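Side-chain contacts in putative exported protein (Bordetella parapertussis, PDB 3OCJ), which is of unknown function but has a Rossmann-like methyltransferase domain and so probably binds S-adenosylmethionine to transfer a methyl group: residues R24-R27 with Q28-L31; Q253-V256 with F257-I261. One frame throughout, in Å; residues are numbered along the deposited sequence.

Overall arrangement
Contacts 1 and 2 are both turns within single helices, and they come in series along the chain: residues 24-31 lie on helix 15-33 near the N-terminus, residues 253-261 at the C-terminal end of helix 247-261. Their centres are about 12 Å apart, and the helices touch. Arg29 NE lies 2.8 Å from Arg259 O, a probable hydrogen bond, and Ile30 CD1 packs on Leu260 CD2 at 3.7 Å. Helix 41-53 receives side chains from both contacts. The N-terminal helices thus join a helix that follows strand 221-226 of the methyltransferase-like sheet, and contact 2 borders a bound palmitic acid through Phe257.

Contact 1: R24-R27 with Q28-L31; sequences RQAR and QRIL
Arg24, Gln25, Ala26 and Arg27 each accept a backbone hydrogen bond from the residue four places on, the i to i+4 pattern of a regular alpha-helix, here inside helix 15-33. Gln28 N to Arg24 O measures 2.9 Å. Ile30 N to Ala26 O is a little longer at 3.1 Å, and Leu31 N to Arg27 O is the straightest at 168°. The Arg29 side chain folds back along the helix: its chain bends at chi3 (-66°), which lays one face of the guanidinium over Gln25 O and Ala26 CA, both about 3.5 Å from its plane and nearer the edge of the group than its centre, while NE is taken up by Arg259 O of helix 247-261. Arg27 runs extended from CG to NE and crosses Leu31 at a slant, NE meeting CD1 at 4.0 Å, while the same arginine also touches Ile45 and Leu48 of helix 41-53. Ala26 and Ile30 are buried, the former against Leu48 and the latter against Gln44 and Leu260. One water bridges the i to i+4 pair Gln25 and Arg29: it donates to Gln25 OE1 at 2.7 Å and accepts from Arg29 NH1 at 2.9 Å.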
loop_
_atom_site.group_PDB
_atom_site.type_symbol
_atom_site.label_atom_id
_atom_site.label_comp_id
_atom_site.label_asym_id
_atom_site.label_seq_id
_atom_site.Cartn_x
_atom_site.Cartn_y
_atom_site.Cartn_z
ATOM N N ARG A 24 2.052 -10.969 23.482
ATOM C CA ARG A 24 2.881 -10.944 24.687
ATOM C C ARG A 24 4.015 -9.931 24.558
ATOM O O ARG A 24 4.278 -9.167 25.485
ATOM C CB ARG A 24 3.458 -12.332 24.994
ATOM C CG ARG A 24 2.425 -13.363 25.434
ATOM C CD ARG A 24 3.081 -14.598 26.056
ATOM N NE ARG A 24 3.963 -15.294 25.123
ATOM C CZ ARG A 24 3.581 -16.291 24.333
ATOM N NH1 ARG A 24 4.453 -16.864 23.514
ATOM N NH2 ARG A 24 2.326 -16.718 24.360
ATOM N N GLN A 25 4.681 -9.927 23.406
ATOM C CA GLN A 25 5.791 -9.003 23.161
ATOM C C GLN A 25 5.342 -7.543 23.169
ATOM O O GLN A 25 6.031 -6.675 23.702
ATOM C CB GLN A 25 6.503 -9.349 21.850
ATOM C CG GLN A 25 7.188 -10.713 21.876
ATOM C CD GLN A 25 7.629 -11.185 20.502
ATOM O OE1 GLN A 25 8.046 -10.392 19.661
ATOM N NE2 GLN A 25 7.544 -12.490 20.272
ATOM N N ALA A 26 4.184 -7.274 22.580
ATOM C CA ALA A 26 3.647 -5.921 22.575
ATOM C C ALA A 26 3.268 -5.507 23.994
ATOM O O ALA A 26 3.492 -4.358 24.394
ATOM C CB ALA A 26 2.446 -5.831 21.649
ATOM N N ARG A 27 2.697 -6.439 24.752
ATOM C CA ARG A 27 2.317 -6.151 26.130
ATOM C C ARG A 27 3.550 -5.807 26.960
ATOM O O ARG A 27 3.525 -4.870 27.763
ATOM C CB ARG A 27 1.549 -7.319 26.761
ATOM C CG ARG A 27 1.093 -7.025 28.188
ATOM C CD ARG A 27 0.323 -8.186 28.795
ATOM N NE ARG A 27 -0.050 -7.921 30.184
ATOM C CZ ARG A 27 -1.217 -7.408 30.563
ATOM N NH1 ARG A 27 -2.138 -7.105 29.658
ATOM N NH2 ARG A 27 -1.467 -7.201 31.850
ATOM N N GLN A 28 4.634 -6.551 26.755
ATOM C CA GLN A 28 5.863 -6.279 27.487
ATOM C C GLN A 28 6.430 -4.907 27.142
ATOM O O GLN A 28 6.933 -4.207 28.017
ATOM C CB GLN A 28 6.905 -7.377 27.260
ATOM C CG GLN A 28 6.746 -8.564 28.196
ATOM C CD GLN A 28 6.857 -8.172 29.661
ATOM O OE1 GLN A 28 7.501 -7.180 30.006
ATOM N NE2 GLN A 28 6.231 -8.955 30.530
ATOM N N ARG A 29 6.336 -4.513 25.876
ATOM C CA ARG A 29 6.819 -3.201 25.466
ATOM C C ARG A 29 6.027 -2.088 26.143
ATOM O O ARG A 29 6.573 -1.026 26.440
ATOM C CB ARG A 29 6.778 -3.049 23.942
ATOM C CG ARG A 29 7.799 -3.910 23.226
ATOM C CD ARG A 29 7.963 -3.502 21.767
ATOM N NE ARG A 29 6.770 -3.748 20.958
ATOM C CZ ARG A 29 6.494 -4.891 20.333
ATOM N NH1 ARG A 29 7.316 -5.930 20.424
ATOM N NH2 ARG A 29 5.383 -4.992 19.614
ATOM N N ILE A 30 4.742 -2.335 26.384
ATOM C CA ILE A 30 3.898 -1.369 27.082
ATOM C C ILE A 30 4.299 -1.287 28.553
ATOM O O ILE A 30 4.533 -0.199 29.083
ATOM C CB ILE A 30 2.410 -1.752 27.010
ATOM C CG1 ILE A 30 1.896 -1.679 25.570
ATOM C CG2 ILE A 30 1.580 -0.826 27.884
ATOM C CD1 ILE A 30 0.519 -2.312 25.407
ATOM N N LEU A 31 4.375 -2.441 29.206
ATOM C CA LEU A 31 4.675 -2.491 30.635
ATOM C C LEU A 31 6.063 -1.952 30.964
ATOM O O LEU A 31 6.257 -1.318 32.001
ATOM C CB LEU A 31 4.531 -3.920 31.164
ATOM C CG LEU A 31 3.136 -4.539 31.068
ATOM C CD1 LEU A 31 3.156 -5.952 31.617
ATOM C CD2 LEU A 31 2.115 -3.695 31.806
HETATM O O HOH W 1 7.110 -8.105 18.546
#

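Contact 2: Q253-V256 with F257-I261; sequences QQLV and FTRLI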
loop_
_atom_site.group_PDB
_atom_site.type_symbol
_atom_site.label_atom_id
_atom_site.label_comp_id
_atom_site.label_asym_id
_atom_site.label_seq_id
_atom_site.Cartn_x
_atom_site.Cartn_y
_atom_site.Cartn_z
ATOM N N GLN A 253 -1.970 6.904 16.199
ATOM C CA GLN A 253 -1.247 6.148 15.184
ATOM C C GLN A 253 0.191 5.859 15.598
ATOM O O GLN A 253 0.682 4.742 15.434
ATOM C CB GLN A 253 -1.250 6.905 13.866
ATOM C CG GLN A 253 -0.412 6.224 12.813
ATOM C CD GLN A 253 -0.497 6.953 11.508
ATOM O OE1 GLN A 253 -1.560 7.004 10.891
ATOM N NE2 GLN A 253 0.621 7.515 11.068
ATOM N N GLN A 254 0.866 6.855 16.156
ATOM C CA GLN A 254 2.254 6.677 16.546
ATOM C C GLN A 254 2.415 5.599 17.615
ATOM O O GLN A 254 3.362 4.816 17.574
ATOM C CB GLN A 254 2.845 7.998 17.028
ATOM C CG GLN A 254 2.965 9.013 15.912
ATOM C CD GLN A 254 3.335 10.386 16.412
ATOM O OE1 GLN A 254 3.039 10.745 17.551
ATOM N NE2 GLN A 254 3.985 11.165 15.558
ATOM N N LEU A 255 1.498 5.565 18.575
ATOM C CA LEU A 255 1.556 4.556 19.624
ATOM C C LEU A 255 1.268 3.190 19.023
ATOM O O LEU A 255 2.005 2.222 19.254
ATOM C CB LEU A 255 0.544 4.880 20.723
ATOM C CG LEU A 255 0.511 3.883 21.882
ATOM C CD1 LEU A 255 1.862 3.822 22.587
ATOM C CD2 LEU A 255 -0.590 4.268 22.855
ATOM N N VAL A 256 0.206 3.114 18.233
ATOM C CA VAL A 256 -0.193 1.849 17.632
ATOM C C VAL A 256 0.905 1.283 16.729
ATOM O O VAL A 256 1.221 0.090 16.803
ATOM C CB VAL A 256 -1.539 1.969 16.889
ATOM C CG1 VAL A 256 -1.862 0.681 16.138
ATOM C CG2 VAL A 256 -2.653 2.292 17.880
ATOM N N PHE A 257 1.496 2.125 15.884
ATOM C CA PHE A 257 2.537 1.661 14.969
ATOM C C PHE A 257 3.862 1.399 15.688
ATOM O O PHE A 257 4.418 0.311 15.598
ATOM C CB PHE A 257 2.781 2.665 13.823
ATOM C CG PHE A 257 1.675 2.749 12.797
ATOM C CD1 PHE A 257 0.484 2.047 12.932
ATOM C CD2 PHE A 257 1.845 3.556 11.676
ATOM C CE1 PHE A 257 -0.522 2.154 11.963
ATOM C CE2 PHE A 257 0.850 3.666 10.710
ATOM C CZ PHE A 257 -0.333 2.970 10.852
ATOM N N THR A 258 4.388 2.396 16.395
ATOM C CA THR A 258 5.730 2.250 16.963
ATOM C C THR A 258 5.817 1.212 18.072
ATOM O O THR A 258 6.805 0.485 18.165
ATOM C CB THR A 258 6.289 3.578 17.499
ATOM O OG1 THR A 258 5.515 4.013 18.625
ATOM C CG2 THR A 258 6.253 4.628 16.416
ATOM N N ARG A 259 4.791 1.133 18.912
ATOM C CA ARG A 259 4.865 0.259 20.074
ATOM C C ARG A 259 4.140 -1.072 19.902
ATOM O O ARG A 259 4.605 -2.099 20.394
ATOM C CB ARG A 259 4.347 0.976 21.322
ATOM C CG ARG A 259 4.602 0.200 22.597
ATOM C CD ARG A 259 4.359 1.047 23.826
ATOM N NE ARG A 259 5.238 2.210 23.852
ATOM C CZ ARG A 259 5.384 3.004 24.908
ATOM N NH1 ARG A 259 4.711 2.753 26.022
ATOM N NH2 ARG A 259 6.205 4.042 24.850
ATOM N N LEU A 260 3.003 -1.065 19.219
ATOM C CA LEU A 260 2.197 -2.284 19.179
ATOM C C LEU A 260 2.473 -3.172 17.964
ATOM O O LEU A 260 2.932 -4.310 18.112
ATOM C CB LEU A 260 0.707 -1.964 19.317
ATOM C CG LEU A 260 0.347 -1.082 20.518
ATOM C CD1 LEU A 260 -1.164 -0.918 20.631
ATOM C CD2 LEU A 260 0.925 -1.657 21.813
ATOM N N ILE A 261 2.218 -2.653 16.767
ATOM C CA ILE A 261 2.375 -3.446 15.547
ATOM C C ILE A 261 3.825 -3.546 15.085
ATOM O O ILE A 261 4.308 -4.623 14.737
ATOM C CB ILE A 261 1.548 -2.839 14.399
ATOM C CG1 ILE A 261 0.054 -2.914 14.730
ATOM C CG2 ILE A 261 1.899 -3.503 13.069
ATOM C CD1 ILE A 261 -0.817 -2.082 13.794
#
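The C-terminal end of helix 247-261 changes from alpha-helical bonding to a wider pi-type turn, and the backbone hydrogen bonds record the change. Phe257 N to Gln253 O is a near-straight i to i+4 bond of 2.8 Å, whereas Ile261 N reaches back five residues to Val256 O at 2.9 Å, again nearly straight. Between them Leu260 N is shared weakly between Leu255 O and Val256 O.

Gln253 packs on Phe257. With CG anti to the backbone N and the chain extended beyond it, Gln253 lies over one face of the Phe257 ring. Its CG makes a CH-pi contact 3.7 Å from the ring centroid and 17° off the normal, and the amide and ring planes are 10° apart, so the two groups stack. OE1 of Gln253 bonds to Ala97 N, which holds the amide in place, while the ring meets Trp265 edge-to-face and touches the bound palmitic acid.

Thr258 turns its hydroxyl back onto the helix: chi1 of 66° leaves OG1 tucked in between N and C of its own backbone, from where OG1 donates to Gln254 O at 2.5 Å. That oxygen also accepts Thr258 N at 2.9 Å, the two donors approaching from opposite faces of the carbonyl plane. Leu255 CD1 lies over a face of the Arg259 guanidinium, whose NH1 bonds to Gly34 O. Val256 CG1 packs on Ile261 CD1 at 3.8 Å across the widened turn.

The Gln253 amide is thus used twice, its flat surface against an aromatic ring and its oxygen for a backbone N-H, an arrangement that should restrict the rotation of the amide, which packs on the ring that touches the palmitic acid.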